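Local coordinates for protein aspartate-semialdehyde dehydrogenase (Thermus thermophilus, PDB 2YV3) that probably catalyses the NADPH-dependent reductive dephosphorylation of L-aspartyl-4-phosphate to L-aspartate semialdehyde, a shared step of lysine, methionine and threonine biosynthesis, at residues V101-P106 / I119-N124; P106-E111 / K216-D221; T150-S155 / A229-T234. All coordinates share one frame; numbering follows the deposited sequence.

Contact 1: V101-P106 / I119-N124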
ATOM      1  N   VAL A 101     -25.406   4.256  21.238  1.00 35.47           N
ATOM      2  CA  VAL A 101     -24.154   4.994  21.381  1.00 24.66           C
ATOM      3  C   VAL A 101     -23.712   5.731  20.129  1.00 25.34           C
ATOM      4  O   VAL A 101     -23.593   5.140  19.060  1.00 34.64           O
ATOM      5  CB  VAL A 101     -22.985   4.070  21.770  1.00 27.44           C
ATOM      6  CG1 VAL A 101     -21.787   4.911  22.195  1.00 23.63           C
ATOM      7  CG2 VAL A 101     -23.410   3.107  22.871  1.00 30.92           C
ATOM      8  N   PRO A 102     -23.439   7.034  20.254  1.00 26.03           N
ATOM      9  CA  PRO A 102     -22.997   7.815  19.104  1.00 28.08           C
ATOM     10  C   PRO A 102     -21.549   7.506  18.771  1.00 36.72           C
ATOM     11  O   PRO A 102     -20.721   7.355  19.669  1.00 39.49           O
ATOM     12  CB  PRO A 102     -23.173   9.244  19.580  1.00 31.94           C
ATOM     13  CG  PRO A 102     -22.857   9.125  21.037  1.00 34.03           C
ATOM     14  CD  PRO A 102     -23.621   7.898  21.431  1.00 31.93           C
ATOM     15  N   LEU A 103     -21.263   7.386  17.475  1.00 38.77           N
ATOM     16  CA  LEU A 103     -19.921   7.130  16.966  1.00 27.06           C
ATOM     17  C   LEU A 103     -19.555   8.486  16.355  1.00 24.06           C
ATOM     18  O   LEU A 103     -20.055   8.863  15.292  1.00 20.67           O
ATOM     19  CB  LEU A 103     -19.974   6.023  15.906  1.00 29.20           C
ATOM     20  CG  LEU A 103     -18.673   5.507  15.280  1.00 32.33           C
ATOM     21  CD1 LEU A 103     -17.649   5.185  16.353  1.00 39.88           C
ATOM     22  CD2 LEU A 103     -18.984   4.278  14.452  1.00 32.66           C
ATOM     23  N   VAL A 104     -18.682   9.213  17.043  1.00 22.99           N
ATOM     24  CA  VAL A 104     -18.309  10.564  16.639  1.00 22.67           C
ATOM     25  C   VAL A 104     -16.881  10.938  16.211  1.00 26.83           C
ATOM     26  O   VAL A 104     -15.888  10.387  16.675  1.00 33.19           O
ATOM     27  CB  VAL A 104     -18.709  11.542  17.775  1.00 17.03           C
ATOM     28  CG1 VAL A 104     -18.422  12.988  17.387  1.00 11.65           C
ATOM     29  CG2 VAL A 104     -20.175  11.358  18.096  1.00 27.74           C
ATOM     30  N   VAL A 105     -16.816  11.893  15.292  1.00 33.17           N
ATOM     31  CA  VAL A 105     -15.570  12.486  14.834  1.00 29.80           C
ATOM     32  C   VAL A 105     -16.010  13.951  14.787  1.00 38.58           C
ATOM     33  O   VAL A 105     -16.850  14.331  13.962  1.00 33.78           O
ATOM     34  CB  VAL A 105     -15.159  12.018  13.445  1.00 28.64           C
ATOM     35  CG1 VAL A 105     -13.869  12.717  13.042  1.00 29.01           C
ATOM     36  CG2 VAL A 105     -14.952  10.521  13.447  1.00 35.08           C
ATOM     37  N   PRO A 106     -15.493  14.777  15.719  1.00 38.23           N
ATOM     38  CA  PRO A 106     -15.809  16.207  15.837  1.00 36.23           C
ATOM     39  C   PRO A 106     -15.880  17.034  14.543  1.00 32.11           C
ATOM     40  O   PRO A 106     -16.524  18.087  14.507  1.00 29.03           O
ATOM     41  CB  PRO A 106     -14.746  16.702  16.812  1.00 34.03           C
ATOM     42  CG  PRO A 106     -14.614  15.541  17.741  1.00 30.38           C
ATOM     43  CD  PRO A 106     -14.551  14.369  16.780  1.00 32.06           C
ATOM     44  N   ILE A 119     -22.324   6.879  27.223  1.00 39.53           N
ATOM     45  CA  ILE A 119     -21.088   6.509  26.546  1.00 35.82           C
ATOM     46  C   ILE A 119     -21.058   7.107  25.140  1.00 31.58           C
ATOM     47  O   ILE A 119     -22.078   7.470  24.578  1.00 32.93           O
ATOM     48  CB  ILE A 119     -20.961   4.968  26.390  1.00 47.54           C
ATOM     49  CG1 ILE A 119     -21.452   4.252  27.655  1.00 46.52           C
ATOM     50  CG2 ILE A 119     -19.509   4.595  26.067  1.00 43.97           C
ATOM     51  CD1 ILE A 119     -20.591   4.454  28.880  1.00 43.66           C
ATOM     52  N   ILE A 120     -19.870   7.195  24.573  1.00 31.99           N
ATOM     53  CA  ILE A 120     -19.697   7.722  23.230  1.00 31.78           C
ATOM     54  C   ILE A 120     -18.613   6.860  22.638  1.00 31.25           C
ATOM     55  O   ILE A 120     -17.576   6.673  23.266  1.00 30.48           O
ATOM     56  CB  ILE A 120     -19.213   9.195  23.231  1.00 31.96           C
ATOM     57  CG1 ILE A 120     -20.387  10.127  23.547  1.00 36.20           C
ATOM     58  CG2 ILE A 120     -18.568   9.533  21.891  1.00 34.91           C
ATOM     59  CD1 ILE A 120     -20.094  11.616  23.334  1.00 41.75           C
ATOM     60  N   ALA A 121     -18.854   6.329  21.443  1.00 29.00           N
ATOM     61  CA  ALA A 121     -17.883   5.467  20.786  1.00 18.24           C
ATOM     62  C   ALA A 121     -16.885   6.222  19.940  1.00 21.47           C
ATOM     63  O   ALA A 121     -17.256   7.018  19.087  1.00 22.32           O
ATOM     64  CB  ALA A 121     -18.585   4.454  19.934  1.00 31.21           C
ATOM     65  N   ASN A 122     -15.610   5.965  20.203  1.00 28.73           N
ATOM     66  CA  ASN A 122     -14.500   6.563  19.466  1.00 29.09           C
ATOM     67  C   ASN A 122     -14.325   5.652  18.237  1.00 32.79           C
ATOM     68  O   ASN A 122     -14.258   4.420  18.358  1.00 27.48           O
ATOM     69  CB  ASN A 122     -13.248   6.544  20.349  1.00 39.10           C
ATOM     70  CG  ASN A 122     -12.119   7.371  19.795  1.00 23.98           C
ATOM     71  OD1 ASN A 122     -12.289   8.545  19.507  1.00 34.93           O
ATOM     72  ND2 ASN A 122     -10.946   6.764  19.663  1.00 24.88           N
ATOM     73  N   PRO A 123     -14.275   6.248  17.039  1.00 27.94           N
ATOM     74  CA  PRO A 123     -14.122   5.549  15.757  1.00 24.00           C
ATOM     75  C   PRO A 123     -12.812   4.814  15.567  1.00 20.97           C
ATOM     76  O   PRO A 123     -11.862   5.048  16.298  1.00 16.97           O
ATOM     77  CB  PRO A 123     -14.313   6.669  14.733  1.00 31.52           C
ATOM     78  CG  PRO A 123     -13.781   7.865  15.442  1.00 31.17           C
ATOM     79  CD  PRO A 123     -14.371   7.704  16.833  1.00 29.50           C
ATOM     80  N   ASN A 124     -12.765   3.930  14.569  1.00 22.59           N
ATOM     81  CA  ASN A 124     -11.555   3.167  14.299  1.00 11.05           C
ATOM     82  C   ASN A 124     -10.471   4.104  13.841  1.00 15.30           C
ATOM     83  O   ASN A 124     -10.732   5.265  13.585  1.00 27.06           O
ATOM     84  CB  ASN A 124     -11.775   2.120  13.219  1.00 10.49           C
ATOM     85  CG  ASN A 124     -10.574   1.197  13.063  1.00 27.33           C
ATOM     86  OD1 ASN A 124     -10.062   0.991  11.958  1.00 34.27           O
ATOM     87  ND2 ASN A 124     -10.124   0.626  14.182  1.00 27.38           N
TER

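Contact 2: P106-E111 / K216-D221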
ATOM      1  N   PRO A 106     -15.493  14.777  15.719  1.00 38.23           N
ATOM      2  CA  PRO A 106     -15.809  16.207  15.837  1.00 36.23           C
ATOM      3  C   PRO A 106     -15.880  17.034  14.543  1.00 32.11           C
ATOM      4  O   PRO A 106     -16.524  18.087  14.507  1.00 29.03           O
ATOM      5  CB  PRO A 106     -14.746  16.702  16.812  1.00 34.03           C
ATOM      6  CG  PRO A 106     -14.614  15.541  17.741  1.00 30.38           C
ATOM      7  CD  PRO A 106     -14.551  14.369  16.780  1.00 32.06           C
ATOM      8  N   GLU A 107     -15.220  16.571  13.489  1.00 24.91           N
ATOM      9  CA  GLU A 107     -15.273  17.296  12.230  1.00 28.21           C
ATOM     10  C   GLU A 107     -16.591  17.028  11.531  1.00 28.77           C
ATOM     11  O   GLU A 107     -17.036  17.815  10.701  1.00 25.14           O
ATOM     12  CB  GLU A 107     -14.128  16.885  11.314  1.00 27.01           C
ATOM     13  CG  GLU A 107     -12.786  17.363  11.793  1.00 37.85           C
ATOM     14  CD  GLU A 107     -12.491  16.899  13.197  1.00 48.33           C
ATOM     15  OE1 GLU A 107     -12.758  15.708  13.496  1.00 53.87           O
ATOM     16  OE2 GLU A 107     -11.989  17.718  13.999  1.00 54.48           O
ATOM     17  N   VAL A 108     -17.219  15.913  11.894  1.00 35.84           N
ATOM     18  CA  VAL A 108     -18.480  15.504  11.299  1.00 31.39           C
ATOM     19  C   VAL A 108     -19.697  15.715  12.189  1.00 36.36           C
ATOM     20  O   VAL A 108     -20.270  16.805  12.231  1.00 39.98           O
ATOM     21  CB  VAL A 108     -18.447  14.013  10.893  1.00 29.05           C
ATOM     22  CG1 VAL A 108     -19.761  13.633  10.224  1.00 28.72           C
ATOM     23  CG2 VAL A 108     -17.258  13.742   9.969  1.00 38.90           C
ATOM     24  N   ASN A 109     -20.075  14.671  12.918  1.00 33.63           N
ATOM     25  CA  ASN A 109     -21.262  14.708  13.757  1.00 33.56           C
ATOM     26  C   ASN A 109     -21.166  15.127  15.228  1.00 34.42           C
ATOM     27  O   ASN A 109     -21.808  14.504  16.070  1.00 38.37           O
ATOM     28  CB  ASN A 109     -21.974  13.345  13.667  1.00 36.41           C
ATOM     29  CG  ASN A 109     -21.030  12.163  13.893  1.00 41.30           C
ATOM     30  OD1 ASN A 109     -20.272  12.129  14.864  1.00 41.74           O
ATOM     31  ND2 ASN A 109     -21.084  11.185  12.998  1.00 32.97           N
ATOM     32  N   ARG A 110     -20.399  16.174  15.544  1.00 37.78           N
ATOM     33  CA  ARG A 110     -20.269  16.666  16.929  1.00 22.40           C
ATOM     34  C   ARG A 110     -21.645  16.711  17.567  1.00 28.81           C
ATOM     35  O   ARG A 110     -21.801  16.515  18.778  1.00 28.87           O
ATOM     36  CB  ARG A 110     -19.679  18.071  16.931  1.00 29.24           C
ATOM     37  CG  ARG A 110     -19.906  18.904  18.189  1.00 17.20           C
ATOM     38  CD  ARG A 110     -19.527  20.365  17.890  1.00 33.72           C
ATOM     39  NE  ARG A 110     -19.610  21.253  19.047  1.00 38.04           N
ATOM     40  CZ  ARG A 110     -20.675  21.360  19.836  1.00 43.15           C
ATOM     41  NH1 ARG A 110     -21.757  20.624  19.592  1.00 43.04           N
ATOM     42  NH2 ARG A 110     -20.664  22.202  20.866  1.00 27.83           N
ATOM     43  N   GLU A 111     -22.636  16.987  16.728  1.00 27.14           N
ATOM     44  CA  GLU A 111     -24.031  17.048  17.128  1.00 27.26           C
ATOM     45  C   GLU A 111     -24.426  15.816  17.946  1.00 29.15           C
ATOM     46  O   GLU A 111     -25.226  15.903  18.873  1.00 38.00           O
ATOM     47  CB  GLU A 111     -24.910  17.140  15.874  1.00 40.29           C
ATOM     48  CG  GLU A 111     -24.211  16.650  14.578  1.00 34.77           C
ATOM     49  CD  GLU A 111     -23.422  17.750  13.880  1.00 37.64           C
ATOM     50  OE1 GLU A 111     -24.067  18.658  13.307  1.00 36.72           O
ATOM     51  OE2 GLU A 111     -22.168  17.718  13.910  1.00 38.96           O
ATOM     52  N   LYS A 216     -22.489   4.820   9.506  1.00 25.74           N
ATOM     53  CA  LYS A 216     -23.102   5.379  10.708  1.00 23.89           C
ATOM     54  C   LYS A 216     -22.571   6.781  11.026  1.00 27.55           C
ATOM     55  O   LYS A 216     -23.345   7.690  11.345  1.00 31.65           O
ATOM     56  CB  LYS A 216     -22.863   4.462  11.911  1.00 20.00           C
ATOM     57  CG  LYS A 216     -23.449   4.992  13.212  1.00 15.46           C
ATOM     58  CD  LYS A 216     -23.013   4.155  14.396  1.00 25.56           C
ATOM     59  CE  LYS A 216     -23.691   4.609  15.668  1.00 17.10           C
ATOM     60  NZ  LYS A 216     -23.524   3.589  16.745  1.00 29.07           N
ATOM     61  N   ILE A 217     -21.251   6.942  10.951  1.00 27.54           N
ATOM     62  CA  ILE A 217     -20.609   8.226  11.219  1.00 28.73           C
ATOM     63  C   ILE A 217     -21.144   9.292  10.262  1.00 28.29           C
ATOM     64  O   ILE A 217     -21.156  10.478  10.573  1.00 33.97           O
ATOM     65  CB  ILE A 217     -19.069   8.107  11.077  1.00 26.02           C
ATOM     66  CG1 ILE A 217     -18.529   7.170  12.159  1.00 19.39           C
ATOM     67  CG2 ILE A 217     -18.411   9.487  11.182  1.00 20.36           C
ATOM     68  CD1 ILE A 217     -17.135   6.700  11.904  1.00 21.63           C
ATOM     69  N   PHE A 218     -21.601   8.856   9.096  1.00 28.19           N
ATOM     70  CA  PHE A 218     -22.157   9.756   8.099  1.00 27.33           C
ATOM     71  C   PHE A 218     -23.689   9.600   8.079  1.00 34.41           C
ATOM     72  O   PHE A 218     -24.428  10.459   7.572  1.00 21.45           O
ATOM     73  CB  PHE A 218     -21.564   9.422   6.728  1.00 21.01           C
ATOM     74  CG  PHE A 218     -20.112   9.775   6.594  1.00 29.11           C
ATOM     75  CD1 PHE A 218     -19.323  10.006   7.722  1.00 25.50           C
ATOM     76  CD2 PHE A 218     -19.512   9.832   5.338  1.00 26.96           C
ATOM     77  CE1 PHE A 218     -17.966  10.282   7.603  1.00 21.91           C
ATOM     78  CE2 PHE A 218     -18.153  10.107   5.213  1.00 24.31           C
ATOM     79  CZ  PHE A 218     -17.378  10.332   6.350  1.00 25.29           C
ATOM     80  N   GLY A 219     -24.164   8.505   8.657  1.00 30.99           N
ATOM     81  CA  GLY A 219     -25.589   8.274   8.663  1.00 44.78           C
ATOM     82  C   GLY A 219     -26.097   8.182   7.233  1.00 54.81           C
ATOM     83  O   GLY A 219     -26.996   8.936   6.831  1.00 51.87           O
ATOM     84  N   ASP A 220     -25.489   7.276   6.461  1.00 57.10           N
ATOM     85  CA  ASP A 220     -25.865   7.020   5.066  1.00 54.12           C
ATOM     86  C   ASP A 220     -25.447   5.588   4.735  1.00 50.87           C
ATOM     87  O   ASP A 220     -24.301   5.331   4.376  1.00 45.94           O
ATOM     88  CB  ASP A 220     -25.173   7.998   4.101  1.00 54.08           C
ATOM     89  CG  ASP A 220     -25.631   7.816   2.641  1.00 47.15           C
ATOM     90  OD1 ASP A 220     -25.713   6.657   2.186  1.00 47.46           O
ATOM     91  OD2 ASP A 220     -25.901   8.824   1.946  1.00 32.60           O
ATOM     92  N   ASP A 221     -26.393   4.666   4.868  1.00 55.89           N
ATOM     93  CA  ASP A 221     -26.161   3.248   4.607  1.00 59.21           C
ATOM     94  C   ASP A 221     -26.033   3.028   3.107  1.00 59.01           C
ATOM     95  O   ASP A 221     -25.763   1.914   2.668  1.00 64.64           O
ATOM     96  CB  ASP A 221     -27.353   2.408   5.093  1.00 68.87           C
ATOM     97  CG  ASP A 221     -27.956   2.917   6.397  1.00 74.56           C
ATOM     98  OD1 ASP A 221     -29.114   2.539   6.695  1.00 71.82           O
ATOM     99  OD2 ASP A 221     -27.280   3.678   7.128  1.00 80.42           O
TER

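Contact 3: T150-S155 / A229-T234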
ATOM      1  N   THR A 150      -5.371   0.383   2.045  1.00 29.50           N
ATOM      2  CA  THR A 150      -4.705   0.798   3.260  1.00 20.01           C
ATOM      3  C   THR A 150      -3.248   0.387   3.303  1.00 16.40           C
ATOM      4  O   THR A 150      -2.880  -0.676   2.826  1.00 19.02           O
ATOM      5  CB  THR A 150      -5.482   0.191   4.464  1.00 22.55           C
ATOM      6  OG1 THR A 150      -6.305   1.194   5.067  1.00 11.17           O
ATOM      7  CG2 THR A 150      -4.553  -0.418   5.465  1.00 28.06           C
ATOM      8  N   TYR A 151      -2.435   1.268   3.866  1.00 18.11           N
ATOM      9  CA  TYR A 151      -0.996   1.083   4.055  1.00 18.21           C
ATOM     10  C   TYR A 151      -0.863   1.302   5.572  1.00 18.63           C
ATOM     11  O   TYR A 151      -0.321   2.307   6.019  1.00 16.58           O
ATOM     12  CB  TYR A 151      -0.202   2.170   3.296  1.00 13.86           C
ATOM     13  CG  TYR A 151      -0.332   2.136   1.774  1.00 14.23           C
ATOM     14  CD1 TYR A 151       0.698   1.645   0.975  1.00 14.55           C
ATOM     15  CD2 TYR A 151      -1.502   2.533   1.150  1.00  1.00           C
ATOM     16  CE1 TYR A 151       0.551   1.544  -0.400  1.00 16.75           C
ATOM     17  CE2 TYR A 151      -1.657   2.439  -0.218  1.00  8.49           C
ATOM     18  CZ  TYR A 151      -0.643   1.943  -0.992  1.00 18.55           C
ATOM     19  OH  TYR A 151      -0.807   1.818  -2.351  1.00  9.17           O
ATOM     20  N   GLN A 152      -1.388   0.369   6.354  1.00 16.28           N
ATOM     21  CA  GLN A 152      -1.372   0.500   7.806  1.00 27.02           C
ATOM     22  C   GLN A 152      -0.064   0.262   8.563  1.00 22.22           C
ATOM     23  O   GLN A 152       0.814  -0.460   8.105  1.00 23.92           O
ATOM     24  CB  GLN A 152      -2.510  -0.344   8.393  1.00 36.07           C
ATOM     25  CG  GLN A 152      -3.842   0.398   8.341  1.00 37.21           C
ATOM     26  CD  GLN A 152      -5.012  -0.473   8.709  1.00 41.23           C
ATOM     27  OE1 GLN A 152      -4.977  -1.166   9.725  1.00 41.66           O
ATOM     28  NE2 GLN A 152      -6.067  -0.444   7.886  1.00 35.70           N
ATOM     29  N   ALA A 153       0.034   0.875   9.740  1.00 16.13           N
ATOM     30  CA  ALA A 153       1.240   0.812  10.557  1.00 18.61           C
ATOM     31  C   ALA A 153       1.290  -0.165  11.734  1.00 19.12           C
ATOM     32  O   ALA A 153       0.292  -0.758  12.126  1.00 18.32           O
ATOM     33  CB  ALA A 153       1.567   2.217  11.052  1.00 21.77           C
ATOM     34  N   ALA A 154       2.485  -0.302  12.298  1.00 21.22           N
ATOM     35  CA  ALA A 154       2.730  -1.192  13.421  1.00 25.76           C
ATOM     36  C   ALA A 154       2.020  -0.734  14.695  1.00 30.19           C
ATOM     37  O   ALA A 154       1.502  -1.564  15.442  1.00 39.19           O
ATOM     38  CB  ALA A 154       4.216  -1.308  13.667  1.00 21.40           C
ATOM     39  N   SER A 155       1.978   0.570  14.952  1.00 25.67           N
ATOM     40  CA  SER A 155       1.313   1.044  16.169  1.00 35.92           C
ATOM     41  C   SER A 155      -0.140   0.567  16.284  1.00 32.31           C
ATOM     42  O   SER A 155      -0.671   0.435  17.386  1.00 30.85           O
ATOM     43  CB  SER A 155       1.379   2.577  16.274  1.00 36.61           C
ATOM     44  OG  SER A 155       0.927   3.204  15.093  1.00 42.43           O
ATOM     45  N   ALA A 229      -7.314  -3.739   3.756  1.00  8.14           N
ATOM     46  CA  ALA A 229      -6.421  -3.318   4.817  1.00 17.24           C
ATOM     47  C   ALA A 229      -5.081  -4.025   4.691  1.00 17.07           C
ATOM     48  O   ALA A 229      -5.017  -5.254   4.734  1.00 26.42           O
ATOM     49  CB  ALA A 229      -7.049  -3.615   6.194  1.00 13.51           C
ATOM     50  N   VAL A 230      -4.005  -3.266   4.520  1.00 17.24           N
ATOM     51  CA  VAL A 230      -2.700  -3.902   4.425  1.00 17.86           C
ATOM     52  C   VAL A 230      -1.738  -3.312   5.435  1.00 20.33           C
ATOM     53  O   VAL A 230      -1.682  -2.099   5.614  1.00 25.95           O
ATOM     54  CB  VAL A 230      -2.120  -3.808   3.020  1.00  7.84           C
ATOM     55  CG1 VAL A 230      -0.819  -4.632   2.946  1.00 18.28           C
ATOM     56  CG2 VAL A 230      -3.149  -4.315   2.012  1.00 12.15           C
ATOM     57  N   ARG A 231      -1.019  -4.199   6.117  1.00 14.57           N
ATOM     58  CA  ARG A 231      -0.058  -3.847   7.155  1.00 22.25           C
ATOM     59  C   ARG A 231       1.273  -3.604   6.444  1.00 22.00           C
ATOM     60  O   ARG A 231       1.581  -4.314   5.496  1.00 32.27           O
ATOM     61  CB  ARG A 231       0.052  -5.028   8.143  1.00 23.78           C
ATOM     62  CG  ARG A 231       1.012  -4.863   9.323  1.00 20.84           C
ATOM     63  CD  ARG A 231       0.509  -3.872  10.380  1.00 23.43           C
ATOM     64  NE  ARG A 231      -0.439  -4.421  11.346  1.00  9.80           N
ATOM     65  CZ  ARG A 231      -1.446  -3.711  11.859  1.00 21.62           C
ATOM     66  NH1 ARG A 231      -1.619  -2.453  11.477  1.00 12.15           N
ATOM     67  NH2 ARG A 231      -2.272  -4.230  12.765  1.00  8.50           N
ATOM     68  N   VAL A 232       2.056  -2.616   6.872  1.00 17.35           N
ATOM     69  CA  VAL A 232       3.343  -2.356   6.219  1.00 18.09           C
ATOM     70  C   VAL A 232       4.396  -1.897   7.210  1.00 15.91           C
ATOM     71  O   VAL A 232       4.081  -1.501   8.324  1.00 18.13           O
ATOM     72  CB  VAL A 232       3.232  -1.293   5.113  1.00 23.26           C
ATOM     73  CG1 VAL A 232       2.122  -1.675   4.136  1.00 26.11           C
ATOM     74  CG2 VAL A 232       2.990   0.093   5.734  1.00 15.46           C
ATOM     75  N   PRO A 233       5.668  -1.935   6.807  1.00 14.46           N
ATOM     76  CA  PRO A 233       6.752  -1.521   7.704  1.00 18.53           C
ATOM     77  C   PRO A 233       6.827  -0.030   7.994  1.00 19.56           C
ATOM     78  O   PRO A 233       7.632   0.696   7.420  1.00 21.18           O
ATOM     79  CB  PRO A 233       8.006  -2.047   7.000  1.00  8.32           C
ATOM     80  CG  PRO A 233       7.493  -3.164   6.183  1.00 12.85           C
ATOM     81  CD  PRO A 233       6.220  -2.591   5.619  1.00 10.85           C
ATOM     82  N   THR A 234       5.975   0.417   8.903  1.00 23.78           N
ATOM     83  CA  THR A 234       5.947   1.808   9.298  1.00 14.63           C
ATOM     84  C   THR A 234       5.606   1.901  10.780  1.00  9.31           C
ATOM     85  O   THR A 234       4.809   1.133  11.289  1.00 19.62           O
ATOM     86  CB  THR A 234       4.953   2.579   8.435  1.00  1.00           C
ATOM     87  OG1 THR A 234       5.345   2.442   7.069  1.00 13.83           O
ATOM     88  CG2 THR A 234       4.993   4.048   8.753  1.00 15.73           C
TER

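Contact 1: V101-P106 / I119-N124
Pro123 closes against Leu103, Val104 and Val105, one ring atom after another. Its CB lies 4.0 Å from Leu103 CD1, the next atom, CG, meets Val105 CG2 at 3.5 Å, and CD rests on the carbonyl of Val104, 3.1 Å from O. An alanine in place of Pro123 lacks CG and CD, and would probably open a gap beside Val105 CG2 and Val104 O and let the backbone turn more freely. Leu103 reaches this ring because its CG stands anti to the backbone N (chi1 -176°), which sends CD1 along Ala121, 3.8 Å from CB, to Pro123. The small Ala121 suits its place: its methyl points at the other segment and fits between Leu103 CD1 and Val101 CG1, while its backbone makes a single bridge in the parallel pattern, N to Pro102 O at 2.8 Å and O to Val104 N by a weak bond. The Pro102 ring and Ile120 side chain cross at about a right angle, CG to CG1 3.7 Å. Loop 101-106 runs beside strand 119-121, which ends the Rossmann-type sheet and pairs on its other side with strand 87-90; helix 205-219 packs on Leu103 and helix 319-327 on Val104 and Ile120.

Contact 2: P106-E111 / K216-D221
Asn109 and Val108 face Ile217 and Phe218 in the last turn of helix 205-219, which ends in a Schellman motif with Gly219 at its C-prime position. Glycine suits that place, since the motif needs a positive phi (61°). The tight part of the contact centres on the carbonyl of Ile217. Asn109 ND2 approaches its O to 2.5 Å in a weak, strongly bent hydrogen bond, N-H...O angle 117°, and lies 3.7 Å from Ile217 CG2. Asn109 CG sits between its own backbone N and carbonyl carbon (chi1 50°), a turn that carries the amide out toward the helix. Asparagine fits because both ends of the amide find work: OD1 takes a weak bond from Val105 N, and ND2 also makes a weak one to Leu103 O, so the loop folds back on itself as it meets the helix. The Val108 side is looser. Its branched side chain spreads over the same turn, CG1 3.5 Å from Ile217 O, while CG2 only grazes the Phe218 ring, which stacks edge-to-face with Trp135 of helix 125-141. Beyond these residues the two segments part, and Glu111, Gly219 and Asp221 are left exposed to solvent. At this margin, where valine meets phenylalanine, the closest pair is Val108 CG2 and Phe218 CE1, 4.3 Å apart.

Contact 3: T150-S155 / A229-T234
Gln152 and Arg231 are bridged through their backbones in the parallel pattern, Gln152 N giving a hydrogen bond to Val230 O (2.6 Å) and Val232 N one to Gln152 O (2.8 Å). The bridge prolongs the pairing of parallel strands 143-151 and 224-228 at the edge of the mixed sheet of the dimerisation domain, with a weak bond from Val230 N to Thr150 O at its start.

Around the bridged pair the side chains are mostly small or beta-branched: Thr150, Val230, Val232 and Ala153. Thr150 turns its CB toward segment 229-234, 3.6 Å from Ala229 CA; from the opposite segment, Val232 CG2 lies 3.3 Å from Gln152 O. Ala153 is suited to its place by a short side chain, for its methyl comes 3.4 Å from Thr234 O. Tyr151 points away from this partner and stacks instead on Tyr151 of the second subunit, its OH bonded to Thr150 O there, so one side of the strand end faces the dimer interface.

Gln152 and Arg231 are both predicted to bind substrate, and their side chains cross obliquely. Arg231 leaves the backbone with CG anti to N, then bends at chi2 and chi3 (72° and 83°), which folds the guanidinium back toward the first segment. NH1 comes obliquely to Ala153 O at an angle too poor for a hydrogen bond, and lies 3.8 Å from Gln152 CB. The bridge brings the backbones of Gln152 and Arg231 together, with His238 of strand 237-246, the predicted proton acceptor, packed on Gln152, in what is probably the substrate pocket. Further on, Pro233 is the centre of an inverse gamma turn that swings the chain round to Thr234, whose O receives the N-H of Ala154 at 2.9 Å.

Overall arrangement
Contacts 1 and 3 are buried, and in each a single bridge in the parallel pattern adds a loop segment to a strand or its end: contact 1 at the edge of the NAD-binding sheet, contact 3 at that of the dimerisation-domain sheet. Contact 2, only partly buried, joins the two family regions through a loop and a helix end. Contacts 1 and 2 share Pro106; Leu103 packs on Ile217, and Lys216 NZ bonds to Val101 O. Their centres lie about 9 Å apart; the centre of contact 3 lies about 23 and 25 Å from theirs. Chemistry follows place: aliphatic chains and prolines in contact 1, one weak amide bond in contact 2, backbone hydrogen bonds carrying predicted substrate-binding residues in contact 3.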